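PDB 4XDY: ketol-acid reductoisomerase (NAD(+)) from uncultured archaeon GZfos26G2, which catalyses the magnesium-dependent alkyl migration and NADH-dependent reduction of (S)-2-acetolactate to (R)-2,3-dihydroxy-isovalerate in branched-chain amino acid biosynthesis. Local coordinates for residues D16-V21 and K77-H82. Residues are numbered along the deposited sequence; the frame is centred on the assembly and turned at random.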
ATOM      1  N   ASP A  16     -35.226 -12.163 -10.702  1.00 42.94           N
ATOM      2  CA  ASP A  16     -35.568 -12.977 -11.890  1.00 52.65           C
ATOM      3  C   ASP A  16     -34.784 -12.426 -13.092  1.00 56.11           C
ATOM      4  O   ASP A  16     -35.310 -12.241 -14.198  1.00 49.10           O
ATOM      5  CB  ASP A  16     -37.061 -12.931 -12.123  1.00 61.85           C
ATOM      6  CG  ASP A  16     -37.619 -11.581 -11.787  1.00 68.75           C
ATOM      7  OD1 ASP A  16     -36.868 -10.587 -11.984  1.00 69.53           O
ATOM      8  OD2 ASP A  16     -38.748 -11.513 -11.264  1.00 71.04           O
ATOM      9  N   LYS A  17     -33.511 -12.129 -12.864  1.00 41.19           N
ATOM     10  CA  LYS A  17     -32.713 -11.708 -13.984  1.00 41.23           C
ATOM     11  C   LYS A  17     -31.487 -12.619 -14.029  1.00 33.23           C
ATOM     12  O   LYS A  17     -30.975 -13.046 -12.996  1.00 39.18           O
ATOM     13  CB  LYS A  17     -32.349 -10.237 -13.854  1.00 37.12           C
ATOM     14  CG  LYS A  17     -33.424  -9.376 -14.456  1.00 42.41           C
ATOM     15  CD  LYS A  17     -33.186  -7.926 -14.235  1.00 39.74           C
ATOM     16  CE  LYS A  17     -34.384  -7.121 -14.709  1.00 36.12           C
ATOM     17  NZ  LYS A  17     -34.469  -6.946 -16.167  1.00 35.46           N
ATOM     18  N   THR A  18     -31.087 -12.914 -15.246  1.00 31.86           N
ATOM     19  CA  THR A  18     -29.831 -13.604 -15.510  1.00 28.85           C
ATOM     20  C   THR A  18     -28.796 -12.557 -16.003  1.00 25.41           C
ATOM     21  O   THR A  18     -29.087 -11.744 -16.902  1.00 27.40           O
ATOM     22  CB  THR A  18     -30.078 -14.649 -16.597  1.00 30.78           C
ATOM     23  OG1 THR A  18     -30.951 -15.641 -16.030  1.00 34.74           O
ATOM     24  CG2 THR A  18     -28.757 -15.302 -17.052  1.00 28.91           C
ATOM     25  N   ILE A  19     -27.638 -12.636 -15.399  1.00 27.56           N
ATOM     26  CA  ILE A  19     -26.489 -11.797 -15.798  1.00 26.65           C
ATOM     27  C   ILE A  19     -25.523 -12.667 -16.615  1.00 22.31           C
ATOM     28  O   ILE A  19     -24.992 -13.694 -16.080  1.00 24.68           O
ATOM     29  CB  ILE A  19     -25.688 -11.290 -14.572  1.00 25.94           C
ATOM     30  CG1 ILE A  19     -26.570 -10.784 -13.414  1.00 31.09           C
ATOM     31  CG2 ILE A  19     -24.565 -10.302 -15.050  1.00 26.08           C
ATOM     32  CD1 ILE A  19     -27.432  -9.685 -13.819  1.00 33.43           C
ATOM     33  N   ALA A  20     -25.297 -12.259 -17.842  1.00 23.13           N
ATOM     34  CA  ALA A  20     -24.277 -12.856 -18.705  1.00 24.97           C
ATOM     35  C   ALA A  20     -22.982 -12.069 -18.536  1.00 23.08           C
ATOM     36  O   ALA A  20     -22.913 -10.921 -18.948  1.00 24.86           O
ATOM     37  CB  ALA A  20     -24.715 -12.828 -20.139  1.00 25.16           C
ATOM     38  N   VAL A  21     -22.019 -12.686 -17.890  1.00 21.87           N
ATOM     39  CA  VAL A  21     -20.688 -12.050 -17.669  1.00 23.27           C
ATOM     40  C   VAL A  21     -19.786 -12.463 -18.809  1.00 23.27           C
ATOM     41  O   VAL A  21     -19.464 -13.653 -18.920  1.00 23.90           O
ATOM     42  CB  VAL A  21     -20.103 -12.422 -16.321  1.00 23.40           C
ATOM     43  CG1 VAL A  21     -18.646 -11.939 -16.199  1.00 25.10           C
ATOM     44  CG2 VAL A  21     -20.957 -11.850 -15.174  1.00 28.15           C
ATOM     45  N   LYS A  77     -28.934 -15.297 -23.689  1.00 26.49           N
ATOM     46  CA  LYS A  77     -29.506 -15.717 -22.494  1.00 31.59           C
ATOM     47  C   LYS A  77     -29.550 -14.613 -21.405  1.00 35.61           C
ATOM     48  O   LYS A  77     -30.328 -14.654 -20.460  1.00 31.72           O
ATOM     49  CB  LYS A  77     -28.675 -16.903 -22.049  1.00 34.06           C
ATOM     50  CG  LYS A  77     -29.168 -17.504 -20.782  1.00 42.05           C
ATOM     51  CD  LYS A  77     -28.867 -18.987 -20.637  1.00 48.00           C
ATOM     52  CE  LYS A  77     -29.400 -19.384 -19.247  1.00 52.93           C
ATOM     53  NZ  LYS A  77     -29.447 -20.843 -19.058  1.00 59.00           N
ATOM     54  N   GLY A  78     -28.639 -13.649 -21.470  1.00 28.92           N
ATOM     55  CA  GLY A  78     -28.582 -12.697 -20.378  1.00 30.13           C
ATOM     56  C   GLY A  78     -29.644 -11.605 -20.516  1.00 28.54           C
ATOM     57  O   GLY A  78     -29.818 -11.033 -21.572  1.00 26.74           O
ATOM     58  N   ASP A  79     -30.250 -11.275 -19.388  1.00 27.92           N
ATOM     59  CA  ASP A  79     -31.044 -10.056 -19.291  1.00 28.10           C
ATOM     60  C   ASP A  79     -30.118  -8.829 -19.153  1.00 28.34           C
ATOM     61  O   ASP A  79     -30.463  -7.736 -19.580  1.00 28.33           O
ATOM     62  CB  ASP A  79     -31.930 -10.147 -18.063  1.00 27.38           C
ATOM     63  CG  ASP A  79     -32.906 -11.319 -18.149  1.00 31.04           C
ATOM     64  OD1 ASP A  79     -33.588 -11.346 -19.164  1.00 28.74           O
ATOM     65  OD2 ASP A  79     -32.869 -12.236 -17.299  1.00 29.34           O
ATOM     66  N   VAL A  80     -28.989  -9.060 -18.464  1.00 25.02           N
ATOM     67  CA  VAL A  80     -27.890  -8.087 -18.356  1.00 25.40           C
ATOM     68  C   VAL A  80     -26.697  -8.700 -19.068  1.00 23.38           C
ATOM     69  O   VAL A  80     -26.330  -9.812 -18.782  1.00 24.55           O
ATOM     70  CB  VAL A  80     -27.532  -7.740 -16.890  1.00 25.15           C
ATOM     71  CG1 VAL A  80     -26.424  -6.672 -16.866  1.00 26.17           C
ATOM     72  CG2 VAL A  80     -28.751  -7.199 -16.172  1.00 24.48           C
ATOM     73  N   VAL A  81     -26.158  -7.961 -20.035  1.00 24.08           N
ATOM     74  CA  VAL A  81     -24.984  -8.428 -20.783  1.00 24.83           C
ATOM     75  C   VAL A  81     -23.797  -7.563 -20.300  1.00 21.68           C
ATOM     76  O   VAL A  81     -23.751  -6.394 -20.606  1.00 20.25           O
ATOM     77  CB  VAL A  81     -25.177  -8.281 -22.273  1.00 26.43           C
ATOM     78  CG1 VAL A  81     -23.905  -8.659 -23.044  1.00 26.38           C
ATOM     79  CG2 VAL A  81     -26.321  -9.193 -22.759  1.00 26.97           C
ATOM     80  N   HIS A  82     -22.979  -8.163 -19.450  1.00 22.37           N
ATOM     81  CA  HIS A  82     -22.025  -7.383 -18.668  1.00 21.81           C
ATOM     82  C   HIS A  82     -20.625  -7.657 -19.233  1.00 20.66           C
ATOM     83  O   HIS A  82     -20.115  -8.786 -19.098  1.00 20.26           O
ATOM     84  CB  HIS A  82     -22.133  -7.814 -17.237  1.00 22.63           C
ATOM     85  CG  HIS A  82     -21.259  -7.063 -16.284  1.00 20.93           C
ATOM     86  ND1 HIS A  82     -20.769  -5.814 -16.553  1.00 22.45           N
ATOM     87  CD2 HIS A  82     -20.840  -7.358 -15.034  1.00 22.70           C
ATOM     88  CE1 HIS A  82     -20.082  -5.373 -15.517  1.00 20.95           C
ATOM     89  NE2 HIS A  82     -20.091  -6.292 -14.595  1.00 20.64           N
TER
HETATM   90  O   HOH W   1     -32.095  -6.042 -17.484  1.00 31.83           O
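I19–V21 and V80–H82 pair in parallel register as neighbouring strands of the N-terminal Rossmann domain; strand 18-22 leads into the glycine-rich turn whose Y24–Q27 bind the dinucleotide. Backbone bonds run in the alternating parallel pattern: V80 N to T18 O, A20 N to V80 O (2.8 Å) and H82 N to A20 O (2.8 Å). T18 O accepts twice, its second donor being D79 N, bent to 133° at the hydrogen and tilted from the carbonyl plane. D79 adds a side-chain bond: with CG beside its own backbone N (chi1 -62°), OD2 takes T18 N almost straight (2.8 Å, 174°) through its anti lone pair. An alanine in place of D79 would probably leave T18 N without this acceptor and hold the backbone at K17 less firmly. T18 OG1 turns instead to N41 on the other neighbouring strand. Among apolar groups, I19 and V80 lie side by side, I19 CD1 reaching V80 CB at 3.6 Å, on the face where V80 and H82 meet M172 of helix 165-175. A20 CB, on the reverse face, sits 3.9 Å from G78 CA, close packing that the glycine's lack of a CB permits. One water links K17 NZ (2.9 Å) to D79 O (3.2 Å).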